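Local coordinates for protein enoyl-CoA hydratase (Geobacillus kaustophilus, PDB 2PPY) that probably catalyses the hydration of enoyl-CoA thioesters to 3-hydroxyacyl-CoA, a step of fatty acid beta-oxidation, at residues V144-T148 with G149-R153; G110-G114 with G115-M119; N214-L217 with A218-G222; E236-N239 with L240-S244; R196-E199 with Y200-L204. One frame throughout, in Å; residues are numbered along the deposited sequence.

Interaction 1: residues V144-T148 with G149-R153; sequences VLAGT and GGTQR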
loop_
_atom_site.group_PDB
_atom_site.type_symbol
_atom_site.label_atom_id
_atom_site.label_comp_id
_atom_site.label_asym_id
_atom_site.label_seq_id
_atom_site.Cartn_x
_atom_site.Cartn_y
_atom_site.Cartn_z
ATOM N N VAL A 144 1.775 -15.610 -24.942
ATOM C CA VAL A 144 2.385 -15.156 -23.690
ATOM C C VAL A 144 1.949 -13.710 -23.432
ATOM O O VAL A 144 1.140 -13.163 -24.175
ATOM C CB VAL A 144 3.933 -15.218 -23.741
ATOM C CG1 VAL A 144 4.392 -16.655 -23.951
ATOM C CG2 VAL A 144 4.462 -14.320 -24.852
ATOM N N LEU A 145 2.475 -13.090 -22.380
ATOM C CA LEU A 145 2.103 -11.716 -22.074
ATOM C C LEU A 145 3.321 -10.820 -21.944
ATOM O O LEU A 145 4.448 -11.299 -21.975
ATOM C CB LEU A 145 1.269 -11.667 -20.792
ATOM C CG LEU A 145 1.828 -12.298 -19.513
ATOM C CD1 LEU A 145 3.089 -11.579 -19.050
ATOM C CD2 LEU A 145 0.750 -12.237 -18.434
ATOM N N ALA A 146 3.086 -9.514 -21.820
ATOM C CA ALA A 146 4.170 -8.545 -21.667
ATOM C C ALA A 146 4.783 -8.781 -20.287
ATOM O O ALA A 146 4.456 -8.083 -19.320
ATOM C CB ALA A 146 3.614 -7.126 -21.773
ATOM N N GLY A 147 5.671 -9.771 -20.213
ATOM C CA GLY A 147 6.294 -10.149 -18.956
ATOM C C GLY A 147 7.508 -9.389 -18.464
ATOM O O GLY A 147 8.138 -9.799 -17.486
ATOM N N THR A 148 7.863 -8.301 -19.128
ATOM C CA THR A 148 8.994 -7.512 -18.668
ATOM C C THR A 148 8.464 -6.171 -18.153
ATOM O O THR A 148 8.989 -5.108 -18.487
ATOM C CB THR A 148 10.032 -7.273 -19.794
ATOM O OG1 THR A 148 10.285 -8.502 -20.483
ATOM C CG2 THR A 148 11.351 -6.790 -19.198
ATOM N N GLY A 149 7.403 -6.234 -17.350
ATOM C CA GLY A 149 6.818 -5.026 -16.783
ATOM C C GLY A 149 5.737 -4.357 -17.618
ATOM O O GLY A 149 5.091 -3.413 -17.165
ATOM N N GLY A 150 5.523 -4.855 -18.829
ATOM C CA GLY A 150 4.526 -4.271 -19.707
ATOM C C GLY A 150 3.106 -4.151 -19.176
ATOM O O GLY A 150 2.523 -3.064 -19.232
ATOM N N THR A 151 2.536 -5.247 -18.671
ATOM C CA THR A 151 1.160 -5.215 -18.163
ATOM C C THR A 151 1.002 -4.232 -17.012
ATOM O O THR A 151 0.002 -3.527 -16.920
ATOM C CB THR A 151 0.674 -6.610 -17.658
ATOM O OG1 THR A 151 1.380 -6.973 -16.463
ATOM C CG2 THR A 151 0.893 -7.682 -18.722
ATOM N N GLN A 152 2.004 -4.186 -16.143
ATOM C CA GLN A 152 1.972 -3.318 -14.982
ATOM C C GLN A 152 2.253 -1.837 -15.248
ATOM O O GLN A 152 1.510 -0.971 -14.786
ATOM C CB GLN A 152 2.939 -3.861 -13.924
ATOM C CG GLN A 152 2.581 -5.271 -13.460
ATOM C CD GLN A 152 1.091 -5.416 -13.135
ATOM O OE1 GLN A 152 0.373 -6.175 -13.784
ATOM N NE2 GLN A 152 0.628 -4.681 -12.133
ATOM N N ARG A 153 3.318 -1.539 -15.988
ATOM C CA ARG A 153 3.644 -0.148 -16.267
ATOM C C ARG A 153 2.654 0.495 -17.234
ATOM O O ARG A 153 2.315 1.672 -17.085
ATOM C CB ARG A 153 5.078 -0.016 -16.798
ATOM C CG ARG A 153 6.164 -0.356 -15.762
ATOM C CD ARG A 153 7.515 0.258 -16.144
ATOM N NE ARG A 153 8.522 0.086 -15.096
ATOM C CZ ARG A 153 9.209 -1.034 -14.888
ATOM N NH1 ARG A 153 9.012 -2.092 -15.662
ATOM N NH2 ARG A 153 10.082 -1.104 -13.890
HETATM O O HOH W 1 7.969 -2.338 -18.618
#
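T151 is turned so that CG2 lies anti to its own carbonyl carbon and OG1 sits between N and C (chi1 69°). This directs the methyl back to A146. T151 CG2 lies 3.6 Å from A146 O and 4.1 Å from A146 CB. The hydroxyl is used elsewhere: OG1 is hydrogen-bonded to E234 of a neighbouring subunit. A146 is the centre of an inverse gamma turn. T151 N gives A146 O a weak hydrogen bond of 3.5 Å. A146 CB packs on G150 CA at 3.6 Å, and a CB on G150 would run into that methyl. G149, the N-cap residue, has a positive phi (89°), where a CB would press on T148 O. R153 reaches out with an extended chain, and its end comes near T148. Its NH1 shares a water with T148 O: the water donates to T148 O at 3.0 Å and accepts from R153 NH1 at 3.1 Å. R153 NH2 makes a salt bridge with D95. The arrangement is a glycine-rich loop running into the start of helix 150-158, a feature of the crotonase fold.

Interaction 2: residues G110-G114 with G115-M119; sequences GHTVG and GGLEM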
loop_
_atom_site.group_PDB
_atom_site.type_symbol
_atom_site.label_atom_id
_atom_site.label_comp_id
_atom_site.label_asym_id
_atom_site.label_seq_id
_atom_site.Cartn_x
_atom_site.Cartn_y
_atom_site.Cartn_z
ATOM N N GLY A 110 11.321 4.492 -34.420
ATOM C CA GLY A 110 10.809 3.381 -35.203
ATOM C C GLY A 110 9.834 2.539 -34.404
ATOM O O GLY A 110 9.410 2.933 -33.321
ATOM N N HIS A 111 9.478 1.376 -34.938
ATOM C CA HIS A 111 8.552 0.480 -34.260
ATOM C C HIS A 111 9.016 0.210 -32.837
ATOM O O HIS A 111 10.176 -0.145 -32.608
ATOM C CB HIS A 111 8.432 -0.842 -35.024
ATOM C CG HIS A 111 7.784 -0.711 -36.367
ATOM N ND1 HIS A 111 8.371 -1.172 -37.526
ATOM C CD2 HIS A 111 6.599 -0.170 -36.736
ATOM C CE1 HIS A 111 7.574 -0.918 -38.552
ATOM N NE2 HIS A 111 6.496 -0.313 -38.099
ATOM N N THR A 112 8.095 0.384 -31.891
ATOM C CA THR A 112 8.361 0.174 -30.469
ATOM C C THR A 112 7.294 -0.778 -29.943
ATOM O O THR A 112 6.252 -0.342 -29.456
ATOM C CB THR A 112 8.278 1.512 -29.694
ATOM O OG1 THR A 112 9.188 2.453 -30.273
ATOM C CG2 THR A 112 8.641 1.315 -28.235
ATOM N N VAL A 113 7.553 -2.077 -30.043
ATOM C CA VAL A 113 6.581 -3.069 -29.614
ATOM C C VAL A 113 7.128 -4.139 -28.678
ATOM O O VAL A 113 8.337 -4.374 -28.614
ATOM C CB VAL A 113 5.934 -3.759 -30.843
ATOM C CG1 VAL A 113 5.188 -2.726 -31.682
ATOM C CG2 VAL A 113 7.002 -4.440 -31.685
ATOM N N GLY A 114 6.216 -4.790 -27.959
ATOM C CA GLY A 114 6.596 -5.829 -27.015
ATOM C C GLY A 114 7.700 -5.356 -26.094
ATOM O O GLY A 114 7.642 -4.248 -25.560
ATOM N N GLY A 115 8.711 -6.198 -25.913
ATOM C CA GLY A 115 9.831 -5.846 -25.064
ATOM C C GLY A 115 10.404 -4.483 -25.390
ATOM O O GLY A 115 10.992 -3.837 -24.528
ATOM N N GLY A 116 10.241 -4.044 -26.637
ATOM C CA GLY A 116 10.755 -2.743 -27.024
ATOM C C GLY A 116 10.016 -1.639 -26.285
ATOM O O GLY A 116 10.619 -0.676 -25.800
ATOM N N LEU A 117 8.698 -1.777 -26.202
ATOM C CA LEU A 117 7.879 -0.797 -25.503
ATOM C C LEU A 117 8.122 -0.924 -24.003
ATOM O O LEU A 117 8.166 0.072 -23.281
ATOM C CB LEU A 117 6.394 -1.015 -25.805
ATOM C CG LEU A 117 5.451 -0.088 -25.026
ATOM C CD1 LEU A 117 5.863 1.361 -25.244
ATOM C CD2 LEU A 117 4.018 -0.307 -25.474
ATOM N N GLU A 118 8.295 -2.153 -23.535
ATOM C CA GLU A 118 8.535 -2.374 -22.115
ATOM C C GLU A 118 9.775 -1.619 -21.655
ATOM O O GLU A 118 9.782 -1.020 -20.582
ATOM C CB GLU A 118 8.663 -3.872 -21.838
ATOM C CG GLU A 118 7.380 -4.614 -22.150
ATOM C CD GLU A 118 7.472 -6.094 -21.890
ATOM O OE1 GLU A 118 8.200 -6.790 -22.633
ATOM O OE2 GLU A 118 6.810 -6.561 -20.941
HETATM N N MSE A 119 10.823 -1.632 -22.471
HETATM C CA MSE A 119 12.045 -0.912 -22.129
HETATM C C MSE A 119 11.742 0.579 -22.082
HETATM O O MSE A 119 12.217 1.294 -21.202
HETATM C CB MSE A 119 13.129 -1.163 -23.180
HETATM C CG MSE A 119 14.442 -0.453 -22.895
HETATM SE SE MSE A 119 15.760 -0.747 -24.288
HETATM C CE MSE A 119 15.515 -2.647 -24.538
#
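The carbonyl groups of V113 and G114 are the flat groups that meet the helix start. E118 N comes to G114 O in the carbonyl plane, at 3.0 Å. G116 N reaches V113 O differently: it stands above the carbonyl plane, 42° out of it, in a bent bond of 2.8 Å. L117 N adds a weak bond to G114 O. The E118 side chain runs past the same peptide, with CG 3.4 Å from G114 O and OE1 3.8 Å from G114 C. The other carboxylate oxygen, OE2, accepts from T148 N and G150 N. Strand 111-113 and helix 115-119 meet at 89°, so the chain turns sharply at G114, the N-cap residue. In the crotonase fold a backbone N-H at the start of this helix usually forms half of the oxyanion hole, and the glycine run G114-G116 probably plays that part here. Glycine also suits the geometry: G114 has a positive phi, and a CB on G116 would collide with V113 O. T112 meets the helix with its methyl. Its OG1 lies beside the backbone N (chi1 -56°), which leaves CG2 anti to that N, 3.5 Å from L117 CA and 3.7 Å from G116 O. The same OG1 donates to G110 O at 3.1 Å. L117 CB closes on G114 O at 3.5 Å.

Interaction 3: residues N214-L217 with A218-G222; sequences NIKL and AIMNG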
loop_
_atom_site.group_PDB
_atom_site.type_symbol
_atom_site.label_atom_id
_atom_site.label_comp_id
_atom_site.label_asym_id
_atom_site.label_seq_id
_atom_site.Cartn_x
_atom_site.Cartn_y
_atom_site.Cartn_z
ATOM N N ASN A 214 16.652 14.967 -8.172
ATOM C CA ASN A 214 15.853 14.678 -6.989
ATOM C C ASN A 214 14.355 14.705 -7.305
ATOM O O ASN A 214 13.577 13.990 -6.680
ATOM C CB ASN A 214 16.202 15.663 -5.863
ATOM C CG ASN A 214 17.423 15.228 -5.069
ATOM O OD1 ASN A 214 18.217 14.406 -5.533
ATOM N ND2 ASN A 214 17.584 15.780 -3.868
ATOM N N ILE A 215 13.950 15.519 -8.277
ATOM C CA ILE A 215 12.539 15.585 -8.669
ATOM C C ILE A 215 12.124 14.250 -9.295
ATOM O O ILE A 215 11.061 13.703 -8.982
ATOM C CB ILE A 215 12.284 16.703 -9.710
ATOM C CG1 ILE A 215 12.349 18.074 -9.038
ATOM C CG2 ILE A 215 10.925 16.501 -10.374
ATOM C CD1 ILE A 215 12.273 19.236 -10.017
ATOM N N LYS A 216 12.974 13.741 -10.185
ATOM C CA LYS A 216 12.730 12.477 -10.865
ATOM C C LYS A 216 12.629 11.342 -9.852
ATOM O O LYS A 216 11.789 10.463 -9.987
ATOM C CB LYS A 216 13.842 12.205 -11.894
ATOM C CG LYS A 216 13.890 10.781 -12.461
ATOM C CD LYS A 216 14.708 9.858 -11.557
ATOM C CE LYS A 216 14.614 8.400 -11.981
ATOM N NZ LYS A 216 15.223 8.133 -13.312
ATOM N N LEU A 217 13.486 11.363 -8.836
ATOM C CA LEU A 217 13.450 10.337 -7.802
ATOM C C LEU A 217 12.174 10.467 -6.970
ATOM O O LEU A 217 11.523 9.476 -6.638
ATOM C CB LEU A 217 14.664 10.465 -6.875
ATOM C CG LEU A 217 16.041 10.125 -7.453
ATOM C CD1 LEU A 217 17.109 10.428 -6.415
ATOM C CD2 LEU A 217 16.081 8.656 -7.862
ATOM N N ALA A 218 11.829 11.701 -6.630
ATOM C CA ALA A 218 10.644 11.969 -5.831
ATOM C C ALA A 218 9.376 11.399 -6.454
ATOM O O ALA A 218 8.567 10.766 -5.773
ATOM C CB ALA A 218 10.490 13.475 -5.622
ATOM N N ILE A 219 9.209 11.612 -7.752
ATOM C CA ILE A 219 8.012 11.150 -8.446
ATOM C C ILE A 219 7.978 9.661 -8.789
ATOM O O ILE A 219 6.980 8.990 -8.534
ATOM C CB ILE A 219 7.794 11.964 -9.736
ATOM C CG1 ILE A 219 7.623 13.447 -9.385
ATOM C CG2 ILE A 219 6.571 11.442 -10.490
ATOM C CD1 ILE A 219 7.548 14.355 -10.599
HETATM N N MSE A 220 9.058 9.141 -9.358
HETATM C CA MSE A 220 9.085 7.734 -9.743
HETATM C C MSE A 220 8.991 6.760 -8.569
HETATM O O MSE A 220 8.364 5.710 -8.680
HETATM C CB MSE A 220 10.335 7.438 -10.577
HETATM C CG MSE A 220 10.399 8.229 -11.883
HETATM SE SE MSE A 220 8.733 8.159 -12.890
HETATM C CE MSE A 220 8.544 6.231 -12.995
ATOM N N ASN A 221 9.612 7.109 -7.447
ATOM C CA ASN A 221 9.577 6.244 -6.273
ATOM C C ASN A 221 8.480 6.669 -5.302
ATOM O O ASN A 221 7.977 5.857 -4.529
ATOM C CB ASN A 221 10.941 6.257 -5.576
ATOM C CG ASN A 221 12.051 5.701 -6.461
ATOM O OD1 ASN A 221 12.082 4.503 -6.769
ATOM N ND2 ASN A 221 12.963 6.570 -6.881
ATOM N N GLY A 222 8.106 7.944 -5.348
ATOM C CA GLY A 222 7.063 8.431 -4.463
ATOM C C GLY A 222 5.676 7.977 -4.884
ATOM O O GLY A 222 4.758 7.915 -4.066
#
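This is a helical i to i+4 contact in the C-terminal turns of helix 209-222, buried between subunits of the assembly. Backbone bonds run from A218 N to N214 O, I219 N to I215 O and M220 N to K216 O. L217 O takes two donors from one residue. N221 N reaches it at 3.1 Å and N221 ND2 at 3.3 Å. The amide nitrogen arrives in the carbonyl plane, on a lone pair. It also passes L217 CD2 at 3.9 Å, since the two side chains lie side by side. N221 CG is anti to its own carbonyl carbon (chi1 -63°), which folds the amide back along the helix. With an alanine here, L217 O would probably lose the second N221 donor and L217 CD2 the group beside it. I215 and I219 also run alongside each other, with CG2 of I215 4.0 Å from CD1 of I219. I219 packs on A155 of a neighbouring subunit. M220 CG lies 3.2 Å from K216 O. The K216 side chain reaches out to a salt bridge with D124. A side-chain amide bonded to the carbonyl four residues back, near a helix C-terminus, is the feature here, in a helix that packs on other subunits of the hexamer.

Interaction 4: residues E236-N239 with L240-S244; sequences ELQN and LLFRS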
loop_
_atom_site.group_PDB
_atom_site.type_symbol
_atom_site.label_atom_id
_atom_site.label_comp_id
_atom_site.label_asym_id
_atom_site.label_seq_id
_atom_site.Cartn_x
_atom_site.Cartn_y
_atom_site.Cartn_z
ATOM N N GLU A 236 12.523 14.992 2.252
ATOM C CA GLU A 236 13.924 14.678 2.502
ATOM C C GLU A 236 14.742 15.028 1.267
ATOM O O GLU A 236 15.881 15.494 1.375
ATOM C CB GLU A 236 14.098 13.195 2.844
ATOM C CG GLU A 236 13.417 12.769 4.136
ATOM C CD GLU A 236 13.652 13.750 5.282
ATOM O OE1 GLU A 236 14.821 14.125 5.533
ATOM O OE2 GLU A 236 12.661 14.143 5.935
ATOM N N LEU A 237 14.160 14.802 0.092
ATOM C CA LEU A 237 14.831 15.126 -1.157
ATOM C C LEU A 237 14.981 16.644 -1.230
ATOM O O LEU A 237 15.994 17.156 -1.715
ATOM C CB LEU A 237 14.022 14.609 -2.347
ATOM C CG LEU A 237 14.107 13.098 -2.590
ATOM C CD1 LEU A 237 12.895 12.627 -3.372
ATOM C CD2 LEU A 237 15.401 12.765 -3.327
ATOM N N GLN A 238 13.971 17.357 -0.736
ATOM C CA GLN A 238 13.996 18.816 -0.721
ATOM C C GLN A 238 15.040 19.287 0.293
ATOM O O GLN A 238 15.711 20.296 0.082
ATOM C CB GLN A 238 12.626 19.375 -0.337
ATOM C CG GLN A 238 12.561 20.905 -0.277
ATOM C CD GLN A 238 12.422 21.548 -1.644
ATOM O OE1 GLN A 238 13.267 21.365 -2.519
ATOM N NE2 GLN A 238 11.349 22.311 -1.833
ATOM N N ASN A 239 15.168 18.557 1.397
ATOM C CA ASN A 239 16.150 18.911 2.413
ATOM C C ASN A 239 17.532 18.902 1.768
ATOM O O ASN A 239 18.323 19.822 1.960
ATOM C CB ASN A 239 16.106 17.916 3.576
ATOM C CG ASN A 239 15.017 18.240 4.586
ATOM O OD1 ASN A 239 14.620 17.386 5.380
ATOM N ND2 ASN A 239 14.537 19.476 4.568
ATOM N N LEU A 240 17.816 17.861 0.992
ATOM C CA LEU A 240 19.101 17.753 0.313
ATOM C C LEU A 240 19.311 18.942 -0.622
ATOM O O LEU A 240 20.424 19.451 -0.749
ATOM C CB LEU A 240 19.170 16.442 -0.476
ATOM C CG LEU A 240 19.411 15.210 0.396
ATOM C CD1 LEU A 240 18.958 13.952 -0.314
ATOM C CD2 LEU A 240 20.891 15.142 0.735
ATOM N N LEU A 241 18.235 19.385 -1.267
ATOM C CA LEU A 241 18.308 20.515 -2.186
ATOM C C LEU A 241 18.519 21.840 -1.455
ATOM O O LEU A 241 19.207 22.722 -1.965
ATOM C CB LEU A 241 17.038 20.581 -3.043
ATOM C CG LEU A 241 17.085 19.981 -4.457
ATOM C CD1 LEU A 241 18.074 18.827 -4.544
ATOM C CD2 LEU A 241 15.690 19.538 -4.845
ATOM N N PHE A 242 17.933 21.982 -0.269
ATOM C CA PHE A 242 18.098 23.212 0.501
ATOM C C PHE A 242 19.534 23.326 0.972
ATOM O O PHE A 242 20.016 24.424 1.237
ATOM C CB PHE A 242 17.180 23.248 1.731
ATOM C CG PHE A 242 15.762 23.645 1.430
ATOM C CD1 PHE A 242 15.480 24.609 0.467
ATOM C CD2 PHE A 242 14.708 23.084 2.139
ATOM C CE1 PHE A 242 14.170 25.003 0.212
ATOM C CE2 PHE A 242 13.395 23.472 1.893
ATOM C CZ PHE A 242 13.128 24.435 0.928
ATOM N N ARG A 243 20.211 22.187 1.081
ATOM C CA ARG A 243 21.598 22.174 1.527
ATOM C C ARG A 243 22.615 22.195 0.387
ATOM O O ARG A 243 23.818 22.171 0.637
ATOM C CB ARG A 243 21.874 20.950 2.410
ATOM C CG ARG A 243 21.346 21.039 3.838
ATOM C CD ARG A 243 19.860 20.738 3.917
ATOM N NE ARG A 243 19.347 20.778 5.284
ATOM C CZ ARG A 243 19.858 20.084 6.295
ATOM N NH1 ARG A 243 20.901 19.292 6.099
ATOM N NH2 ARG A 243 19.327 20.190 7.504
ATOM N N SER A 244 22.145 22.241 -0.856
ATOM C CA SER A 244 23.064 22.247 -1.992
ATOM C C SER A 244 23.519 23.655 -2.352
ATOM O O SER A 244 22.961 24.645 -1.874
ATOM C CB SER A 244 22.416 21.598 -3.222
ATOM O OG SER A 244 21.442 22.447 -3.813
#
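The last turns of helix 227-242, and the turn that follows, hold this contact. Its centre is a CH-pi contact between residues four apart. Q238 CG stands over one face of the F242 ring, 3.9 Å from the centroid and 30° off the normal. The nearest ring atom is F242 CE2, 3.5 Å from Q238 CG. Q238 has CG anti to the backbone N and then bends at chi2 (80°), which lays the amide across the rim. The amide and ring planes are 33° apart, and Q238 NE2 is 3.9 Å from F242 CZ. Q238 OE1 also lies 3.8 Å from L241 CD2. The amide is not spent inside the helix: NE2 donates to L145 O of a neighbouring subunit. If an alanine stood in its place, one face of F242 would probably lose the methylene that lies over it, and the L145 carbonyl its donor. The backbone bonds continue beneath, from L240 N to E236 O at 3.1 Å and from F242 N to Q238 O at 2.8 Å. Past the helix, S244 is the N-cap of the next one; its OG makes a weak bond to A247 N. E236 packs on L237 of a further subunit, and L237 on its E236. The chemistry implies that Q238 works two ways: its aliphatic part shields a ring, while its amide ties two chains together.

Interaction 5: residues R196-E199 with Y200-L204; sequences RTRE and YARKL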
loop_
_atom_site.group_PDB
_atom_site.type_symbol
_atom_site.label_atom_id
_atom_site.label_comp_id
_atom_site.label_asym_id
_atom_site.label_seq_id
_atom_site.Cartn_x
_atom_site.Cartn_y
_atom_site.Cartn_z
ATOM N N ARG A 196 15.201 17.420 -31.554
ATOM C CA ARG A 196 14.383 17.973 -30.483
ATOM C C ARG A 196 14.530 17.221 -29.158
ATOM O O ARG A 196 14.409 17.818 -28.091
ATOM C CB ARG A 196 12.923 18.036 -30.935
ATOM C CG ARG A 196 12.750 18.875 -32.206
ATOM C CD ARG A 196 11.299 19.162 -32.523
ATOM N NE ARG A 196 10.649 19.875 -31.429
ATOM C CZ ARG A 196 9.379 20.263 -31.445
ATOM N NH1 ARG A 196 8.623 20.011 -32.506
ATOM N NH2 ARG A 196 8.863 20.891 -30.397
ATOM N N THR A 197 14.798 15.919 -29.221
ATOM C CA THR A 197 14.996 15.140 -28.001
ATOM C C THR A 197 16.279 15.635 -27.336
ATOM O O THR A 197 16.307 15.887 -26.127
ATOM C CB THR A 197 15.143 13.628 -28.297
ATOM O OG1 THR A 197 13.918 13.125 -28.843
ATOM C CG2 THR A 197 15.474 12.859 -27.018
ATOM N N ARG A 198 17.341 15.775 -28.132
ATOM C CA ARG A 198 18.629 16.250 -27.624
ATOM C C ARG A 198 18.516 17.670 -27.088
ATOM O O ARG A 198 19.172 18.028 -26.110
ATOM C CB ARG A 198 19.692 16.202 -28.728
ATOM C CG ARG A 198 20.288 14.821 -28.938
ATOM C CD ARG A 198 20.988 14.693 -30.277
ATOM N NE ARG A 198 21.587 13.372 -30.432
ATOM C CZ ARG A 198 21.846 12.797 -31.603
ATOM N NH1 ARG A 198 21.555 13.428 -32.734
ATOM N NH2 ARG A 198 22.389 11.587 -31.643
ATOM N N GLU A 199 17.682 18.476 -27.738
ATOM C CA GLU A 199 17.473 19.857 -27.317
ATOM C C GLU A 199 16.829 19.879 -25.933
ATOM O O GLU A 199 17.177 20.707 -25.092
ATOM C CB GLU A 199 16.579 20.578 -28.327
ATOM C CG GLU A 199 16.279 22.024 -27.986
ATOM C CD GLU A 199 15.480 22.716 -29.075
ATOM O OE1 GLU A 199 15.980 22.788 -30.219
ATOM O OE2 GLU A 199 14.354 23.184 -28.791
ATOM N N TYR A 200 15.895 18.959 -25.703
ATOM C CA TYR A 200 15.207 18.858 -24.419
ATOM C C TYR A 200 16.207 18.438 -23.354
ATOM O O TYR A 200 16.257 19.023 -22.273
ATOM C CB TYR A 200 14.071 17.835 -24.521
ATOM C CG TYR A 200 13.224 17.672 -23.274
ATOM C CD1 TYR A 200 13.675 16.918 -22.190
ATOM C CD2 TYR A 200 11.946 18.231 -23.200
ATOM C CE1 TYR A 200 12.869 16.715 -21.060
ATOM C CE2 TYR A 200 11.134 18.038 -22.076
ATOM C CZ TYR A 200 11.602 17.275 -21.012
ATOM O OH TYR A 200 10.797 17.052 -19.914
ATOM N N ALA A 201 17.011 17.426 -23.670
ATOM C CA ALA A 201 18.018 16.934 -22.738
ATOM C C ALA A 201 19.039 18.029 -22.439
ATOM O O ALA A 201 19.472 18.188 -21.297
ATOM C CB ALA A 201 18.712 15.704 -23.312
ATOM N N ARG A 202 19.427 18.783 -23.465
ATOM C CA ARG A 202 20.385 19.864 -23.276
ATOM C C ARG A 202 19.888 20.846 -22.221
ATOM O O ARG A 202 20.635 21.207 -21.308
ATOM C CB ARG A 202 20.641 20.607 -24.594
ATOM C CG ARG A 202 21.585 19.886 -25.554
ATOM C CD ARG A 202 22.011 20.796 -26.707
ATOM N NE ARG A 202 20.951 21.014 -27.694
ATOM C CZ ARG A 202 20.676 20.182 -28.694
ATOM N NH1 ARG A 202 21.381 19.069 -28.847
ATOM N NH2 ARG A 202 19.696 20.462 -29.544
ATOM N N LYS A 203 18.633 21.272 -22.343
ATOM C CA LYS A 203 18.053 22.210 -21.384
ATOM C C LYS A 203 18.103 21.661 -19.957
ATOM O O LYS A 203 18.364 22.402 -19.009
ATOM C CB LYS A 203 16.604 22.544 -21.752
ATOM C CG LYS A 203 16.439 23.457 -22.966
ATOM C CD LYS A 203 14.983 23.897 -23.121
ATOM C CE LYS A 203 14.795 24.900 -24.256
ATOM N NZ LYS A 203 15.053 24.310 -25.599
ATOM N N LEU A 204 17.848 20.366 -19.801
ATOM C CA LEU A 204 17.894 19.757 -18.476
ATOM C C LEU A 204 19.322 19.773 -17.950
ATOM O O LEU A 204 19.573 20.209 -16.824
ATOM C CB LEU A 204 17.388 18.308 -18.515
ATOM C CG LEU A 204 15.891 18.071 -18.729
ATOM C CD1 LEU A 204 15.600 16.577 -18.664
ATOM C CD2 LEU A 204 15.098 18.812 -17.660
#
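R202 bends back over the helix and lays one face of its guanidinium on the backbone of the preceding turn. E199 CA lies 3.0 Å above that plane, offset toward the rim, and R198 C lies over the same face. The bend at chi3 (-74°) puts the group there. R202 NH2 is 3.2 Å from E199 CA, and R202 NH1 is 3.3 Å from R198 CB. E199 and K203 are arranged differently: they run side by side and point the same way. Their ends meet in a salt bridge, E199 OE2 to K203 NZ at 3.5 Å. The other oxygen, E199 OE1, is 4.4 Å from R202 NH2, too far for a second one. R198 extends away and pairs with E21. Y200 has CG anti to its backbone N (chi1 -177°), and its ring leaves the helix to meet F127 edge-to-face and D165 of a neighbouring subunit through OH. Beneath, R202 N bonds to R198 O and K203 N to E199 O. T197 and A201 face the main sheet. Within these turns the charged contact is one long salt bridge, while the R202 guanidinium lies over main chain. Solvent probably weakens that pairing, which then holds K203 only modestly.

How the interactions relate
Interactions 1 to 4 are buried; interaction 5 lies partly at the surface, where charged side chains do the work. Interactions 1 and 2 touch directly through E118, so two glycine-rich turns are joined by one carboxylate. Both rely on main-chain geometry more than on side chains. Interactions 3 and 4 lie on successive helices, joined by N214 ND2 to L237 O at 3.0 Å. Their side-chain amides bond their own helix, the neighbouring helix or another subunit. Across the assembly, residues of interactions 3 and 4 meet those of interaction 1 in another copy. Interaction 5 covers the main sheet and also touches another subunit through Y200 and L204.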